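Local coordinates for ribose ABC transporter, substrate binding protein (Conexibacter woesei, PDB 4KQ9) that probably binds ribose or a related sugar in the periplasm as the substrate-capturing component of an ABC transporter, at residues S4-V10 with M258-E263; P90-A95 with Q104-G109; G130-A134 with G160-V164. The protein carries 1 engineered substitution. All blocks are in the same frame, centred on the assembly; numbering follows the deposited sequence.

Contact 1 (S4-V10 with M258-E263)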
# COMPACT_ATOMS: atom_id res chain seq x y z
N SER A 4 26.76 -4.68 17.25
CA SER A 4 26.76 -4.75 15.79
C SER A 4 25.67 -5.66 15.27
O SER A 4 25.34 -6.69 15.89
CB SER A 4 28.12 -5.28 15.30
OG SER A 4 28.08 -5.62 13.93
N ALA A 5 25.10 -5.29 14.12
CA ALA A 5 24.11 -6.10 13.45
C ALA A 5 24.77 -7.12 12.47
O ALA A 5 24.12 -8.09 12.08
CB ALA A 5 23.14 -5.18 12.71
N ALA A 6 26.06 -6.91 12.12
CA ALA A 6 26.83 -7.79 11.17
C ALA A 6 26.71 -9.24 11.55
O ALA A 6 26.95 -9.56 12.68
CB ALA A 6 28.30 -7.41 11.14
N GLY A 7 26.29 -10.11 10.64
CA GLY A 7 26.14 -11.54 10.94
C GLY A 7 24.79 -12.00 11.46
O GLY A 7 24.38 -13.15 11.23
N LYS A 8 24.06 -11.09 12.12
CA LYS A 8 22.73 -11.44 12.64
C LYS A 8 21.86 -12.03 11.55
O LYS A 8 21.88 -11.54 10.41
CB LYS A 8 22.02 -10.19 13.20
CG LYS A 8 22.74 -9.47 14.30
CD LYS A 8 22.71 -10.23 15.60
CE LYS A 8 23.58 -9.48 16.59
NZ LYS A 8 23.74 -10.35 17.77
N LYS A 9 21.11 -13.08 11.91
CA LYS A 9 20.25 -13.81 11.02
C LYS A 9 18.85 -13.19 11.11
O LYS A 9 18.22 -13.14 12.17
CB LYS A 9 20.16 -15.28 11.41
N VAL A 10 18.36 -12.70 9.98
CA VAL A 10 17.02 -12.17 9.89
C VAL A 10 16.33 -12.79 8.72
O VAL A 10 16.95 -12.94 7.65
CB VAL A 10 17.09 -10.68 9.68
CG1 VAL A 10 15.70 -10.09 9.34
CG2 VAL A 10 17.72 -10.03 10.90
N MSE A 258 15.30 -3.01 11.97
CA MSE A 258 15.77 -4.22 12.57
C MSE A 258 17.24 -4.17 12.84
O MSE A 258 17.66 -4.52 13.95
CB MSE A 258 15.46 -5.42 11.70
CG MSE A 258 15.95 -6.75 12.27
SE MSE A 258 14.84 -7.23 13.85
CE MSE A 258 13.28 -7.85 12.91
N ALA A 259 18.07 -3.76 11.89
CA ALA A 259 19.52 -3.74 12.16
C ALA A 259 19.92 -2.74 13.27
O ALA A 259 20.77 -3.06 14.13
CB ALA A 259 20.32 -3.51 10.90
N ASP A 260 19.26 -1.59 13.35
CA ASP A 260 19.56 -0.66 14.41
C ASP A 260 19.17 -1.26 15.77
O ASP A 260 19.89 -1.06 16.77
CB ASP A 260 18.86 0.69 14.28
CG ASP A 260 19.40 1.57 13.15
OD1 ASP A 260 20.51 1.33 12.62
OD2 ASP A 260 18.69 2.55 12.78
N TYR A 261 18.01 -1.90 15.84
CA TYR A 261 17.61 -2.57 17.09
C TYR A 261 18.61 -3.69 17.49
O TYR A 261 19.01 -3.78 18.69
CB TYR A 261 16.24 -3.15 16.98
CG TYR A 261 15.77 -3.92 18.18
CD1 TYR A 261 15.49 -3.26 19.33
CD2 TYR A 261 15.56 -5.32 18.15
CE1 TYR A 261 15.06 -3.91 20.45
CE2 TYR A 261 15.14 -6.00 19.29
CZ TYR A 261 14.88 -5.26 20.43
OH TYR A 261 14.38 -5.80 21.60
N LEU A 262 18.99 -4.53 16.55
CA LEU A 262 19.98 -5.60 16.86
C LEU A 262 21.35 -5.03 17.28
O LEU A 262 22.05 -5.63 18.09
CB LEU A 262 20.12 -6.55 15.73
CG LEU A 262 18.90 -7.40 15.36
CD1 LEU A 262 19.25 -8.22 14.12
CD2 LEU A 262 18.37 -8.29 16.47
N GLU A 263 21.67 -3.83 16.84
CA GLU A 263 22.94 -3.22 17.14
C GLU A 263 22.97 -2.49 18.50
O GLU A 263 23.98 -2.52 19.18
CB GLU A 263 23.22 -2.25 16.00
CG GLU A 263 24.41 -1.37 16.14
CD GLU A 263 24.64 -0.57 14.87
OE1 GLU A 263 24.68 -1.17 13.74
OE2 GLU A 263 24.76 0.65 15.00
O HOH W 1 24.49 -6.32 19.19
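Leu262 on helix 247-264 and Lys8, just before strand 9-15, form the close-packed part of this contact. CD1 of Leu262 reaches to 3.5 Å from Lys8 CB, and it also touches Lys8 CG and, more loosely, a methyl of Val10. The two side chains slide past each other in opposite directions, and it is the aliphatic base of the lysine, CB and CG, that touches. With Lys8 CG anti to the carbonyl carbon (chi1 -58°), that methylene lies against Leu262 CD1. Deeper in, Val10 CG2 lies 4.0 Å from CG of Met258, a selenomethionine in the crystal, and both residues also rest on Ile68 of strand 66-69. Ala5 packs against the helix beside Ala259, with its CB 3.7 Å from Ala259 CB and 3.5 Å from the carbonyl O of Ala259.

Toward Ser4 and Glu263 the packing opens to solvent. A water donates to Leu262 O (2.8 Å) and weakly accepts from Ser4 N, while Ser4 OG accepts from Ala6 N, 3.0 Å away, in an ST turn. The type II turn from Ala5 to Lys8 brings the chain back to the helix, and Arg36 pairs with Glu263 and Asp260 along the helix flank. With no direct polar bond between the two segments, apolar packing holds the N-terminal lead-in to the last turns of helix 247-264, with one water, weakly bound to Ser4 N, at the exposed end; the helix is thereby packed beside the start of a strand of this lobe's parallel sheet.

Contact 2 (P90-A95 with Q104-G109)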
# COMPACT_ATOMS: atom_id res chain seq x y z
N PRO A 90 12.30 -10.88 17.94
CA PRO A 90 11.74 -9.54 17.64
C PRO A 90 11.07 -9.62 16.26
O PRO A 90 11.70 -10.14 15.33
CB PRO A 90 12.96 -8.66 17.52
CG PRO A 90 14.16 -9.52 17.81
CD PRO A 90 13.75 -10.94 17.84
N VAL A 91 9.84 -9.13 16.15
CA VAL A 91 9.07 -9.19 14.91
C VAL A 91 8.72 -7.80 14.40
O VAL A 91 8.23 -6.99 15.15
CB VAL A 91 7.76 -9.91 15.14
CG1 VAL A 91 6.89 -9.89 13.90
CG2 VAL A 91 8.03 -11.34 15.60
N ILE A 92 8.88 -7.55 13.11
CA ILE A 92 8.44 -6.30 12.52
C ILE A 92 7.37 -6.70 11.50
O ILE A 92 7.64 -7.53 10.66
CB ILE A 92 9.58 -5.51 11.83
CG1 ILE A 92 10.58 -5.00 12.89
CG2 ILE A 92 9.00 -4.33 11.02
CD1 ILE A 92 11.80 -4.34 12.27
N LEU A 93 6.22 -6.08 11.57
CA LEU A 93 5.25 -6.19 10.53
C LEU A 93 5.56 -5.19 9.42
O LEU A 93 5.97 -4.04 9.69
CB LEU A 93 3.84 -5.94 11.08
CG LEU A 93 3.54 -6.90 12.21
CD1 LEU A 93 2.32 -6.38 12.94
CD2 LEU A 93 3.40 -8.31 11.63
N LEU A 94 5.30 -5.60 8.18
CA LEU A 94 5.78 -4.81 7.04
C LEU A 94 4.69 -4.73 5.98
O LEU A 94 4.18 -5.76 5.55
CB LEU A 94 7.08 -5.43 6.51
CG LEU A 94 7.69 -4.71 5.33
CD1 LEU A 94 7.92 -3.25 5.56
CD2 LEU A 94 9.00 -5.31 4.86
N ALA A 95 4.34 -3.50 5.60
CA ALA A 95 3.29 -3.08 4.61
C ALA A 95 1.83 -3.22 5.07
O ALA A 95 0.96 -2.36 4.78
CB ALA A 95 3.50 -3.72 3.26
N GLN A 104 4.64 -7.05 18.70
CA GLN A 104 5.63 -6.74 17.68
C GLN A 104 6.48 -5.56 18.10
O GLN A 104 6.01 -4.60 18.78
CB GLN A 104 4.99 -6.54 16.31
CG GLN A 104 4.21 -5.26 16.08
CD GLN A 104 2.81 -5.33 16.65
OE1 GLN A 104 2.39 -6.40 17.10
NE2 GLN A 104 2.08 -4.21 16.63
N LEU A 105 7.71 -5.60 17.66
CA LEU A 105 8.63 -4.48 17.76
C LEU A 105 8.16 -3.22 17.03
O LEU A 105 8.26 -2.11 17.58
CB LEU A 105 9.99 -4.93 17.21
CG LEU A 105 11.20 -4.04 17.43
CD1 LEU A 105 11.63 -4.14 18.88
CD2 LEU A 105 12.33 -4.41 16.45
N SER A 106 7.67 -3.38 15.79
CA SER A 106 7.09 -2.29 15.05
C SER A 106 6.23 -2.79 13.87
O SER A 106 6.28 -3.97 13.48
CB SER A 106 8.22 -1.38 14.52
OG SER A 106 7.70 -0.17 14.03
N PHE A 107 5.45 -1.85 13.33
CA PHE A 107 4.68 -1.99 12.11
C PHE A 107 5.13 -0.86 11.18
O PHE A 107 4.94 0.29 11.45
CB PHE A 107 3.21 -1.93 12.42
CG PHE A 107 2.32 -1.88 11.21
CD1 PHE A 107 2.71 -2.37 9.98
CD2 PHE A 107 1.05 -1.36 11.33
CE1 PHE A 107 1.89 -2.25 8.86
CE2 PHE A 107 0.21 -1.27 10.24
CZ PHE A 107 0.61 -1.73 9.00
N VAL A 108 5.85 -1.24 10.15
CA VAL A 108 6.43 -0.36 9.16
C VAL A 108 5.51 -0.46 7.94
O VAL A 108 5.30 -1.56 7.38
CB VAL A 108 7.86 -0.80 8.78
CG1 VAL A 108 8.42 -0.07 7.59
CG2 VAL A 108 8.81 -0.58 9.93
N GLY A 109 4.98 0.69 7.49
CA GLY A 109 4.16 0.67 6.30
C GLY A 109 3.34 1.95 6.16
O GLY A 109 3.42 2.88 6.97
O HOH W 2 8.81 -8.35 18.66
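The Phe107 ring meets strand 91-94 with its edge: Leu93 O and Ala95 C both lie near the ring plane, the latter 3.9 Å from CE1. Phe107 CD1 also touches Leu93 CB, while Arg271 makes a cation-pi contact with the ring. The other flat group, the Gln104 amide, comes up to the Leu93 methyl CD1, which is 3.9 Å from Gln104 CD, the two side chains crossing at about a right angle. With CG between the backbone N and the carbonyl carbon (chi1 74°) and a bend at chi2, the glutamine meets that methyl through CG and CD. Beyond this contact, OE1 accepts from Val102 N, which probably helps set the turn of the amide in this crystal, and NE2 donates to a glycerol probably left from crystallisation.

Strands 91-94 and 106-109 pair in parallel: Leu93 N gives to Ser106 O, Val108 N to Leu93 O and Ala95 N to Val108 O, each at 2.8 Å. At the entry Val91 O is taken instead by Leu105 N (2.9 Å), in the carbonyl plane but with a bent N-H angle of 130°, and the buried Ser106 N finds no partner. On the face opposite Phe107, Ile92 CG2 packs 3.9 Å from Val108 CG2, and Leu94 CD1 lies side by side with Val108 CG1. Leu105 CD2 adds to this face by crossing Ile92, and helix 247-264 covers it. At the far end the backbone angles of Gly109 by themselves call for glycine, since a beta carbon would jam against the preceding carbonyl O; it would also come only 3.1 Å from Ala95 CA. Short backbone bonds, the entry one bent, and hydrocarbon on both faces thus fix this inner strand pair of the lobe.

Contact 3 (G130-A134 with G160-V164)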
# COMPACT_ATOMS: atom_id res chain seq x y z
N GLY A 130 -20.07 23.45 -8.42
CA GLY A 130 -21.07 22.45 -7.97
C GLY A 130 -20.64 20.99 -8.13
O GLY A 130 -21.47 20.09 -8.09
N GLY A 131 -19.34 20.74 -8.33
CA GLY A 131 -18.86 19.41 -8.76
C GLY A 131 -19.02 18.37 -7.67
O GLY A 131 -19.03 18.68 -6.49
N THR A 132 -19.19 17.12 -8.07
CA THR A 132 -19.55 16.07 -7.12
C THR A 132 -18.56 14.91 -7.35
O THR A 132 -17.88 14.88 -8.36
CB THR A 132 -20.91 15.45 -7.44
OG1 THR A 132 -20.92 15.08 -8.81
CG2 THR A 132 -22.14 16.39 -7.17
N VAL A 133 -18.56 13.94 -6.46
CA VAL A 133 -17.59 12.81 -6.51
C VAL A 133 -18.33 11.51 -6.20
O VAL A 133 -19.33 11.50 -5.46
CB VAL A 133 -16.45 13.02 -5.52
CG1 VAL A 133 -16.98 13.00 -4.09
CG2 VAL A 133 -15.40 11.91 -5.63
N ALA A 134 -17.85 10.40 -6.76
CA ALA A 134 -18.24 9.09 -6.38
C ALA A 134 -17.02 8.30 -5.95
O ALA A 134 -15.87 8.58 -6.35
CB ALA A 134 -18.93 8.38 -7.53
N GLY A 160 -16.71 20.73 1.24
CA GLY A 160 -18.03 20.95 0.71
C GLY A 160 -18.43 20.17 -0.55
O GLY A 160 -19.31 20.60 -1.28
N ILE A 161 -17.81 19.01 -0.75
CA ILE A 161 -17.95 18.21 -1.96
C ILE A 161 -18.93 17.09 -1.67
O ILE A 161 -18.71 16.27 -0.80
CB ILE A 161 -16.57 17.68 -2.39
CG1 ILE A 161 -15.71 18.90 -2.79
CG2 ILE A 161 -16.68 16.76 -3.61
CD1 ILE A 161 -14.25 18.66 -2.74
N GLU A 162 -20.03 17.08 -2.43
CA GLU A 162 -21.07 16.11 -2.26
C GLU A 162 -20.65 14.77 -2.88
O GLU A 162 -20.24 14.73 -4.03
CB GLU A 162 -22.31 16.57 -3.03
CG GLU A 162 -23.43 15.57 -2.94
CD GLU A 162 -24.72 16.00 -3.67
OE1 GLU A 162 -24.76 16.98 -4.46
OE2 GLU A 162 -25.70 15.28 -3.46
N ILE A 163 -20.83 13.71 -2.12
CA ILE A 163 -20.49 12.35 -2.60
C ILE A 163 -21.77 11.73 -3.03
O ILE A 163 -22.63 11.53 -2.20
CB ILE A 163 -19.95 11.50 -1.47
CG1 ILE A 163 -18.71 12.18 -0.95
CG2 ILE A 163 -19.74 10.06 -1.91
CD1 ILE A 163 -18.25 11.58 0.36
N VAL A 164 -21.91 11.43 -4.31
CA VAL A 164 -23.19 11.00 -4.88
C VAL A 164 -23.38 9.51 -4.92
O VAL A 164 -24.50 9.07 -5.05
CB VAL A 164 -23.46 11.54 -6.28
CG1 VAL A 164 -23.73 13.04 -6.20
CG2 VAL A 164 -22.30 11.30 -7.23
O HOH W 3 -23.49 19.32 -5.49
O HOH W 4 -20.65 19.22 -4.45
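Val133 bonds to strand 162-167 with both its backbone polar groups: its N donates to Glu162 O at 3.1 Å and its O accepts from Val164 N at 2.8 Å, both donors approaching nearly along the C=O direction, while the parallel strand segments cross at -45°. Before this pairing the strands part, and a water bridges them, donating to Gly131 O at 2.7 Å and accepting from Glu162 N.

On one face Val133 CG1 wedges between Ile161 CG2 and Ile163 CG1, 3.8 and 3.7 Å away. A chi1 of 65° places that methyl between the backbone N and the carbonyl carbon and aims it at the neighbouring strand, and Phe156 of helix 143-159 packs on all three residues. The opposite face carries Thr132 and Glu162, which lie side by side; the glutamate is extended, and its OE1 stands 3.8 Å from the Thr132 methyl CG2 and receives a water's hydrogen bond. Val164 crosses Thr132 at about a right angle, its CG1 3.8 Å from Thr132 CG2, while its CG2 sits beside Val133 O, 3.5 Å away. Val191 and His188 also touch Val164. A glycine in place of Val164 would probably open a gap beside the Thr132 methyl and the Val133 carbonyl.

Gly160, with positive phi, ends helix 143-159 in a Schellman motif and turns the chain into the outer strand, completing a beta-alpha-beta unit. Hydrocarbon packs against the connecting helix on one side, while on the other the glutamate and the waters at the strand entry add a polar, solvent-facing edge to the packing of Val164 on Thr132.

Contacts 1 and 2 belong to one lobe of the periplasmic binding protein fold, with centres 15 Å apart, and contact 3 lies in the other, its centre about 37 Å from contact 2 and 50 Å from contact 1. The first two reach the same six-stranded parallel sheet and touch through helix 247-264, where Met258 and Tyr261 pack on Pro90, Ile92 and Leu105. Contact 3 pairs two strands of the separate four-stranded sheet. Along the chain, contact 1 joins the N-terminal region to a late helix and encloses the others, contact 2 closing before contact 3 opens. The chain therefore returns to its first lobe after building the second, as in two-lobed sugar-binding relatives.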